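Local coordinates for chitinase (Thermococcus kodakarensis KOD1, PDB 5DHE), which probably hydrolyses chitin, the domain described here being one of its chitin-binding domains, at residues V35-W49 and F75-Y89. Sequence-based numbering, arbitrary orientation.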
ATOM      1  N   VAL A  35      -0.352   3.500   3.858  1.00  8.47           N
ATOM      2  CA  VAL A  35       0.438   3.203   2.663  1.00  8.48           C
ATOM      3  C   VAL A  35      -0.043   4.160   1.583  1.00  7.98           C
ATOM      4  O   VAL A  35      -1.212   4.127   1.197  1.00 11.18           O
ATOM      5  CB  VAL A  35       0.263   1.747   2.167  1.00  7.89           C
ATOM      6  CG1 VAL A  35       0.916   1.571   0.776  1.00  7.46           C
ATOM      7  CG2 VAL A  35       0.936   0.793   3.146  1.00  8.73           C
ATOM      8  N   LYS A  36       0.850   5.031   1.119  0.50  1.96           N
ATOM      9  CA  LYS A  36       0.515   5.984   0.069  0.50  1.95           C
ATOM     10  C   LYS A  36       0.985   5.377  -1.244  0.50  4.60           C
ATOM     11  O   LYS A  36       2.096   4.862  -1.342  0.50  5.10           O
ATOM     12  CB  LYS A  36       1.188   7.338   0.323  0.50  3.09           C
ATOM     13  CG  LYS A  36       0.793   7.953   1.663  0.50  5.20           C
ATOM     14  CD  LYS A  36       1.234   9.404   1.799  0.50 11.45           C
ATOM     15  CE  LYS A  36       0.473  10.315   0.861  0.50 15.86           C
ATOM     16  NZ  LYS A  36       0.732  11.750   1.178  0.50 21.96           N
ATOM     17  N   VAL A  37       0.126   5.454  -2.253  1.00  7.67           N
ATOM     18  CA  VAL A  37       0.426   4.860  -3.549  1.00  7.23           C
ATOM     19  C   VAL A  37       0.430   5.883  -4.674  1.00  7.36           C
ATOM     20  O   VAL A  37      -0.496   6.676  -4.806  1.00  7.14           O
ATOM     21  CB  VAL A  37      -0.607   3.760  -3.858  1.00  7.15           C
ATOM     22  CG1 VAL A  37      -0.377   3.168  -5.248  1.00  6.76           C
ATOM     23  CG2 VAL A  37      -0.530   2.690  -2.781  1.00  9.92           C
ATOM     24  N   LYS A  38       1.498   5.858  -5.467  1.00  7.58           N
ATOM     25  CA  LYS A  38       1.643   6.761  -6.608  1.00  8.97           C
ATOM     26  C   LYS A  38       1.209   5.992  -7.857  1.00  9.08           C
ATOM     27  O   LYS A  38       1.839   5.007  -8.232  1.00  8.97           O
ATOM     28  CB  LYS A  38       3.105   7.192  -6.752  1.00  8.68           C
ATOM     29  CG  LYS A  38       3.324   8.227  -7.831  1.00 14.69           C
ATOM     30  CD  LYS A  38       4.787   8.581  -7.952  1.00 17.67           C
ATOM     31  CE  LYS A  38       4.978   9.697  -8.964  1.00 23.07           C
ATOM     32  NZ  LYS A  38       6.420   9.908  -9.259  1.00 28.86           N
ATOM     33  N   LEU A  39       0.120   6.438  -8.483  1.00  9.15           N
ATOM     34  CA  LEU A  39      -0.401   5.801  -9.688  1.00  9.36           C
ATOM     35  C   LEU A  39      -0.162   6.617 -10.950  1.00 12.60           C
ATOM     36  O   LEU A  39      -0.185   7.849 -10.920  1.00 13.96           O
ATOM     37  CB  LEU A  39      -1.910   5.599  -9.579  1.00 11.88           C
ATOM     38  CG  LEU A  39      -2.522   4.488  -8.756  1.00 15.11           C
ATOM     39  CD1 LEU A  39      -4.041   4.551  -8.941  1.00 13.74           C
ATOM     40  CD2 LEU A  39      -1.994   3.143  -9.228  1.00 14.69           C
ATOM     41  N   LYS A  40       0.027   5.923 -12.063  1.00 11.20           N
ATOM     42  CA  LYS A  40       0.199   6.602 -13.342  1.00 12.97           C
ATOM     43  C   LYS A  40      -1.118   7.299 -13.668  1.00 12.77           C
ATOM     44  O   LYS A  40      -2.194   6.808 -13.309  1.00 12.56           O
ATOM     45  CB  LYS A  40       0.510   5.592 -14.447  1.00 16.34           C
ATOM     46  CG  LYS A  40       1.857   4.938 -14.336  1.00 21.53           C
ATOM     47  CD  LYS A  40       2.154   4.110 -15.578  1.00 25.48           C
ATOM     48  CE  LYS A  40       3.548   3.509 -15.515  1.00 29.67           C
ATOM     49  NZ  LYS A  40       4.596   4.562 -15.350  1.00 30.58           N
ATOM     50  N   ASP A  41      -1.038   8.441 -14.344  1.00 13.58           N
ATOM     51  CA  ASP A  41      -2.250   9.162 -14.722  1.00 11.91           C
ATOM     52  C   ASP A  41      -3.145   8.256 -15.579  1.00 11.53           C
ATOM     53  O   ASP A  41      -2.658   7.471 -16.396  1.00 11.26           O
ATOM     54  CB  ASP A  41      -1.919  10.411 -15.554  1.00 17.24           C
ATOM     55  CG  ASP A  41      -1.377  11.555 -14.719  1.00 21.33           C
ATOM     56  OD1 ASP A  41      -1.594  11.565 -13.491  1.00 23.31           O
ATOM     57  OD2 ASP A  41      -0.744  12.454 -15.316  1.00 22.46           O
ATOM     58  N   GLY A  42      -4.456   8.360 -15.383  1.00 12.65           N
ATOM     59  CA  GLY A  42      -5.370   7.562 -16.177  1.00 11.71           C
ATOM     60  C   GLY A  42      -5.767   6.239 -15.560  1.00 11.08           C
ATOM     61  O   GLY A  42      -6.671   5.565 -16.072  1.00 12.76           O
ATOM     62  N   SER A  43      -5.089   5.855 -14.486  1.00  8.41           N
ATOM     63  CA  SER A  43      -5.410   4.608 -13.792  1.00  7.62           C
ATOM     64  C   SER A  43      -6.203   4.903 -12.513  1.00  9.21           C
ATOM     65  O   SER A  43      -6.076   5.968 -11.921  1.00 11.10           O
ATOM     66  CB  SER A  43      -4.128   3.857 -13.424  1.00  9.06           C
ATOM     67  OG  SER A  43      -4.390   2.691 -12.634  1.00 10.28           O
ATOM     68  N   ALA A  44      -7.029   3.944 -12.105  1.00  9.03           N
ATOM     69  CA  ALA A  44      -7.810   4.068 -10.878  1.00  7.74           C
ATOM     70  C   ALA A  44      -7.777   2.750 -10.131  1.00  8.15           C
ATOM     71  O   ALA A  44      -7.613   1.698 -10.730  1.00  9.43           O
ATOM     72  CB  ALA A  44      -9.271   4.402 -11.194  1.00  9.00           C
ATOM     73  N   VAL A  45      -7.950   2.826  -8.819  1.00  7.62           N
ATOM     74  CA  VAL A  45      -8.042   1.620  -8.009  1.00  8.33           C
ATOM     75  C   VAL A  45      -9.486   1.159  -8.176  1.00  9.08           C
ATOM     76  O   VAL A  45     -10.429   1.882  -7.832  1.00 10.81           O
ATOM     77  CB  VAL A  45      -7.758   1.913  -6.546  1.00  7.72           C
ATOM     78  CG1 VAL A  45      -8.069   0.684  -5.711  1.00  8.25           C
ATOM     79  CG2 VAL A  45      -6.292   2.310  -6.369  1.00  8.83           C
ATOM     80  N   SER A  46      -9.660  -0.053  -8.694  1.00  7.66           N
ATOM     81  CA  SER A  46     -10.983  -0.601  -8.961  1.00  6.67           C
ATOM     82  C   SER A  46     -11.449  -1.663  -7.963  1.00  8.92           C
ATOM     83  O   SER A  46     -12.621  -2.031  -7.949  1.00  9.41           O
ATOM     84  CB  SER A  46     -11.007  -1.157 -10.399  1.00  8.70           C
ATOM     85  OG  SER A  46     -10.006  -2.153 -10.580  1.00 12.56           O
ATOM     86  N   SER A  47     -10.535  -2.166  -7.138  1.00  8.89           N
ATOM     87  CA  SER A  47     -10.889  -3.160  -6.120  1.00  9.84           C
ATOM     88  C   SER A  47      -9.958  -2.946  -4.937  1.00  7.56           C
ATOM     89  O   SER A  47      -8.783  -2.652  -5.129  1.00  8.28           O
ATOM     90  CB  SER A  47     -10.678  -4.599  -6.627  1.00 10.45           C
ATOM     91  OG  SER A  47     -11.596  -4.955  -7.645  1.00 13.56           O
ATOM     92  N   VAL A  48     -10.489  -3.094  -3.724  1.00  9.43           N
ATOM     93  CA  VAL A  48      -9.692  -2.954  -2.515  1.00 10.39           C
ATOM     94  C   VAL A  48     -10.130  -4.041  -1.527  1.00 10.43           C
ATOM     95  O   VAL A  48     -11.323  -4.286  -1.364  1.00 11.98           O
ATOM     96  CB  VAL A  48      -9.921  -1.602  -1.801  1.00 11.51           C
ATOM     97  CG1 VAL A  48      -8.947  -1.488  -0.612  1.00 15.09           C
ATOM     98  CG2 VAL A  48      -9.727  -0.435  -2.763  1.00 14.45           C
ATOM     99  N   TRP A  49      -9.158  -4.671  -0.883  1.00 11.62           N
ATOM    100  CA  TRP A  49      -9.435  -5.695   0.104  1.00 12.03           C
ATOM    101  C   TRP A  49      -8.660  -5.450   1.387  1.00 10.78           C
ATOM    102  O   TRP A  49      -7.454  -5.191   1.370  1.00 11.21           O
ATOM    103  CB  TRP A  49      -9.105  -7.083  -0.454  1.00 15.91           C
ATOM    104  CG  TRP A  49     -10.046  -7.508  -1.558  1.00 21.56           C
ATOM    105  CD1 TRP A  49     -11.348  -7.910  -1.425  1.00 25.05           C
ATOM    106  CD2 TRP A  49      -9.764  -7.515  -2.957  1.00 23.49           C
ATOM    107  NE1 TRP A  49     -11.892  -8.165  -2.665  1.00 28.22           N
ATOM    108  CE2 TRP A  49     -10.939  -7.930  -3.622  1.00 26.57           C
ATOM    109  CE3 TRP A  49      -8.629  -7.206  -3.718  1.00 25.30           C
ATOM    110  CZ2 TRP A  49     -11.012  -8.046  -5.010  1.00 25.81           C
ATOM    111  CZ3 TRP A  49      -8.701  -7.317  -5.101  1.00 26.34           C
ATOM    112  CH2 TRP A  49      -9.888  -7.735  -5.735  1.00 26.96           C
ATOM    113  N   PHE A  75      -3.107  -6.533   2.710  1.00  9.08           N
ATOM    114  CA  PHE A  75      -4.244  -5.971   2.011  1.00  9.06           C
ATOM    115  C   PHE A  75      -3.908  -6.053   0.549  1.00  9.89           C
ATOM    116  O   PHE A  75      -2.775  -6.402   0.173  1.00 12.00           O
ATOM    117  CB  PHE A  75      -4.542  -4.511   2.415  1.00 10.68           C
ATOM    118  CG  PHE A  75      -3.532  -3.512   1.943  1.00  9.51           C
ATOM    119  CD1 PHE A  75      -2.339  -3.322   2.634  1.00  8.01           C
ATOM    120  CD2 PHE A  75      -3.786  -2.727   0.823  1.00 11.02           C
ATOM    121  CE1 PHE A  75      -1.419  -2.364   2.228  1.00  9.14           C
ATOM    122  CE2 PHE A  75      -2.865  -1.760   0.405  1.00 10.48           C
ATOM    123  CZ  PHE A  75      -1.683  -1.583   1.114  1.00  8.63           C
ATOM    124  N   GLY A  76      -4.893  -5.757  -0.278  1.00 12.36           N
ATOM    125  CA  GLY A  76      -4.660  -5.823  -1.699  1.00 12.76           C
ATOM    126  C   GLY A  76      -5.548  -4.870  -2.448  1.00 12.15           C
ATOM    127  O   GLY A  76      -6.500  -4.307  -1.900  1.00 12.42           O
ATOM    128  N   PHE A  77      -5.221  -4.674  -3.715  1.00 10.54           N
ATOM    129  CA  PHE A  77      -6.025  -3.807  -4.554  1.00  9.58           C
ATOM    130  C   PHE A  77      -5.711  -4.096  -6.000  1.00  8.98           C
ATOM    131  O   PHE A  77      -4.685  -4.702  -6.321  1.00 10.17           O
ATOM    132  CB  PHE A  77      -5.772  -2.317  -4.234  1.00 10.29           C
ATOM    133  CG  PHE A  77      -4.362  -1.829  -4.513  1.00  9.78           C
ATOM    134  CD1 PHE A  77      -4.025  -1.274  -5.754  1.00 10.20           C
ATOM    135  CD2 PHE A  77      -3.390  -1.867  -3.508  1.00  9.65           C
ATOM    136  CE1 PHE A  77      -2.741  -0.759  -5.977  1.00 11.01           C
ATOM    137  CE2 PHE A  77      -2.096  -1.353  -3.729  1.00  9.10           C
ATOM    138  CZ  PHE A  77      -1.782  -0.802  -4.959  1.00  9.34           C
ATOM    139  N   ILE A  78      -6.633  -3.725  -6.876  1.00  7.89           N
ATOM    140  CA  ILE A  78      -6.413  -3.883  -8.295  1.00  8.55           C
ATOM    141  C   ILE A  78      -6.473  -2.464  -8.822  1.00  7.53           C
ATOM    142  O   ILE A  78      -7.312  -1.675  -8.374  1.00  8.21           O
ATOM    143  CB  ILE A  78      -7.524  -4.721  -8.947  1.00  7.71           C
ATOM    144  CG1 ILE A  78      -7.460  -6.141  -8.391  1.00  7.94           C
ATOM    145  CG2 ILE A  78      -7.374  -4.708 -10.469  1.00  7.71           C
ATOM    146  CD1 ILE A  78      -8.607  -7.020  -8.909  1.00  9.70           C
ATOM    147  N   ALA A  79      -5.554  -2.129  -9.718  1.00  7.44           N
ATOM    148  CA  ALA A  79      -5.548  -0.797 -10.325  1.00  6.60           C
ATOM    149  C   ALA A  79      -5.608  -1.037 -11.822  1.00  7.43           C
ATOM    150  O   ALA A  79      -4.998  -1.981 -12.329  1.00  7.94           O
ATOM    151  CB  ALA A  79      -4.289  -0.036  -9.951  1.00  9.07           C
ATOM    152  N   THR A  80      -6.354  -0.195 -12.532  1.00  6.85           N
ATOM    153  CA  THR A  80      -6.509  -0.378 -13.963  1.00  8.14           C
ATOM    154  C   THR A  80      -5.243  -0.137 -14.772  1.00  8.54           C
ATOM    155  O   THR A  80      -4.398   0.691 -14.428  1.00  8.42           O
ATOM    156  CB  THR A  80      -7.651   0.510 -14.480  1.00  8.08           C
ATOM    157  OG1 THR A  80      -7.349   1.890 -14.219  1.00  9.17           O
ATOM    158  CG2 THR A  80      -8.952   0.129 -13.769  1.00  9.69           C
ATOM    159  N   GLY A  81      -5.108  -0.884 -15.857  1.00  8.68           N
ATOM    160  CA  GLY A  81      -3.919  -0.731 -16.675  1.00  9.36           C
ATOM    161  C   GLY A  81      -2.815  -1.701 -16.296  1.00  9.62           C
ATOM    162  O   GLY A  81      -2.942  -2.482 -15.346  1.00  9.37           O
ATOM    163  N   SER A  82      -1.719  -1.622 -17.048  1.00  8.72           N
ATOM    164  CA  SER A  82      -0.537  -2.468 -16.877  1.00  9.66           C
ATOM    165  C   SER A  82       0.500  -1.814 -15.972  1.00  9.18           C
ATOM    166  O   SER A  82       1.036  -0.772 -16.318  1.00 12.76           O
ATOM    167  CB  SER A  82       0.093  -2.727 -18.254  1.00 11.76           C
ATOM    168  OG  SER A  82       1.276  -3.503 -18.148  1.00 13.90           O
ATOM    169  N   GLU A  83       0.764  -2.427 -14.819  1.00 10.74           N
ATOM    170  CA  GLU A  83       1.741  -1.905 -13.863  1.00  9.00           C
ATOM    171  C   GLU A  83       1.623  -0.394 -13.646  1.00  8.75           C
ATOM    172  O   GLU A  83       2.596   0.357 -13.806  1.00 10.55           O
ATOM    173  CB  GLU A  83       3.154  -2.275 -14.330  1.00 12.49           C
ATOM    174  CG  GLU A  83       3.382  -3.779 -14.321  1.00 13.96           C
ATOM    175  CD  GLU A  83       4.798  -4.158 -14.697  1.00 21.30           C
ATOM    176  OE1 GLU A  83       5.732  -3.599 -14.095  1.00 21.73           O
ATOM    177  OE2 GLU A  83       4.974  -5.018 -15.584  1.00 24.83           O
ATOM    178  N   PRO A  84       0.438   0.075 -13.227  1.00  8.46           N
ATOM    179  CA  PRO A  84       0.218   1.506 -12.998  1.00  8.61           C
ATOM    180  C   PRO A  84       0.840   2.066 -11.730  1.00  8.00           C
ATOM    181  O   PRO A  84       1.034   3.273 -11.609  1.00 10.53           O
ATOM    182  CB  PRO A  84      -1.306   1.622 -12.994  1.00  7.15           C
ATOM    183  CG  PRO A  84      -1.714   0.338 -12.366  1.00  7.11           C
ATOM    184  CD  PRO A  84      -0.818  -0.681 -13.052  1.00  7.78           C
ATOM    185  N   VAL A  85       1.162   1.202 -10.776  1.00  7.79           N
ATOM    186  CA  VAL A  85       1.768   1.704  -9.553  1.00  8.50           C
ATOM    187  C   VAL A  85       3.248   1.993  -9.782  1.00  8.38           C
ATOM    188  O   VAL A  85       4.022   1.123 -10.180  1.00 10.55           O
ATOM    189  CB  VAL A  85       1.598   0.708  -8.389  1.00  8.34           C
ATOM    190  CG1 VAL A  85       2.353   1.213  -7.143  1.00  9.27           C
ATOM    191  CG2 VAL A  85       0.116   0.562  -8.060  1.00  7.58           C
ATOM    192  N   GLU A  86       3.636   3.231  -9.514  1.00  8.48           N
ATOM    193  CA  GLU A  86       5.022   3.651  -9.689  1.00  8.51           C
ATOM    194  C   GLU A  86       5.777   3.575  -8.367  1.00  9.23           C
ATOM    195  O   GLU A  86       7.004   3.424  -8.357  1.00 11.27           O
ATOM    196  CB  GLU A  86       5.058   5.080 -10.230  1.00 12.07           C
ATOM    197  CG  GLU A  86       4.456   5.211 -11.627  1.00 15.89           C
ATOM    198  CD  GLU A  86       4.442   6.642 -12.123  1.00 21.86           C
ATOM    199  OE1 GLU A  86       4.051   7.537 -11.350  1.00 24.44           O
ATOM    200  OE2 GLU A  86       4.815   6.870 -13.292  1.00 25.59           O
ATOM    201  N   ALA A  87       5.052   3.673  -7.256  1.00  9.13           N
ATOM    202  CA  ALA A  87       5.696   3.615  -5.951  1.00  8.32           C
ATOM    203  C   ALA A  87       4.696   3.483  -4.827  1.00  6.64           C
ATOM    204  O   ALA A  87       3.545   3.887  -4.970  1.00  8.99           O
ATOM    205  CB  ALA A  87       6.534   4.876  -5.725  1.00 10.45           C
ATOM    206  N   MET A  88       5.131   2.877  -3.724  1.00  8.85           N
ATOM    207  CA  MET A  88       4.276   2.783  -2.542  1.00  7.96           C
ATOM    208  C   MET A  88       5.139   3.179  -1.366  1.00  6.71           C
ATOM    209  O   MET A  88       6.336   2.878  -1.333  1.00  7.90           O
ATOM    210  CB  MET A  88       3.725   1.377  -2.335  1.00  8.59           C
ATOM    211  CG  MET A  88       2.890   0.913  -3.493  1.00 11.26           C
ATOM    212  SD  MET A  88       1.865  -0.485  -3.006  1.00 14.78           S
ATOM    213  CE  MET A  88       3.046  -1.698  -2.908  1.00 13.55           C
ATOM    214  N   TYR A  89       4.535   3.887  -0.417  1.00  7.72           N
ATOM    215  CA  TYR A  89       5.264   4.357   0.756  1.00  8.49           C
ATOM    216  C   TYR A  89       4.550   3.938   2.031  1.00  9.34           C
ATOM    217  O   TYR A  89       3.342   4.149   2.167  1.00 10.31           O
ATOM    218  CB  TYR A  89       5.350   5.880   0.741  1.00  9.25           C
ATOM    219  CG  TYR A  89       5.931   6.464  -0.515  1.00 10.95           C
ATOM    220  CD1 TYR A  89       5.179   6.544  -1.685  1.00 11.52           C
ATOM    221  CD2 TYR A  89       7.248   6.915  -0.543  1.00 10.48           C
ATOM    222  CE1 TYR A  89       5.727   7.055  -2.853  1.00  9.62           C
ATOM    223  CE2 TYR A  89       7.802   7.424  -1.694  1.00  9.92           C
ATOM    224  CZ  TYR A  89       7.040   7.492  -2.844  1.00 11.73           C
ATOM    225  OH  TYR A  89       7.602   7.992  -3.991  1.00 12.88           O
TER
HETATM  226  O   HOH W   1       2.025   9.223 -11.910  1.00 32.10           O
HETATM  227  O   HOH W   2      -6.414   2.925 -16.495  1.00 12.34           O
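In this beta-sandwich, two loops lie together at one end, each joining the two sheets, and Thr80 and Ser43 knit them. Thr80 OG1 takes the backbone N-H of Ala44 at 3.0 Å, and Thr80 N in turn donates to Ala44 O. A water links Thr80 OG1 to Gly42 O, while Ser43 OG reaches a lone pair of Thr80 O at 2.7 Å. A valine here in place of Thr80 would probably leave Ala44 N without its side-chain acceptor and break the water link to Gly42 O. Along the strands, 35-39 pairs antiparallel with 85-89 and 45-49 with 75-80, in two facing sheets consistent with a carbohydrate-binding module. On the core face, Leu39 CD2 meets its sheet neighbour Val85 CG2 at 3.5 Å and reaches across to Ala79 CB of the facing sheet; the Val37 side chain crosses that of Val85 at about a right angle. A classic bulge at Ser46 and Ser47 opposes Ile78, whose CD1 comes in plane at the indole edge of Trp49, 3.5 Å from Trp49 CH2. Near the loops, Lys40 NZ meets Glu86 OE2 from the anti side, 22° out of the carboxylate plane, at 3.1 Å; Lys38, fully extended, adds a long salt bridge to Glu86 OE1, which a water ties to Leu39 O.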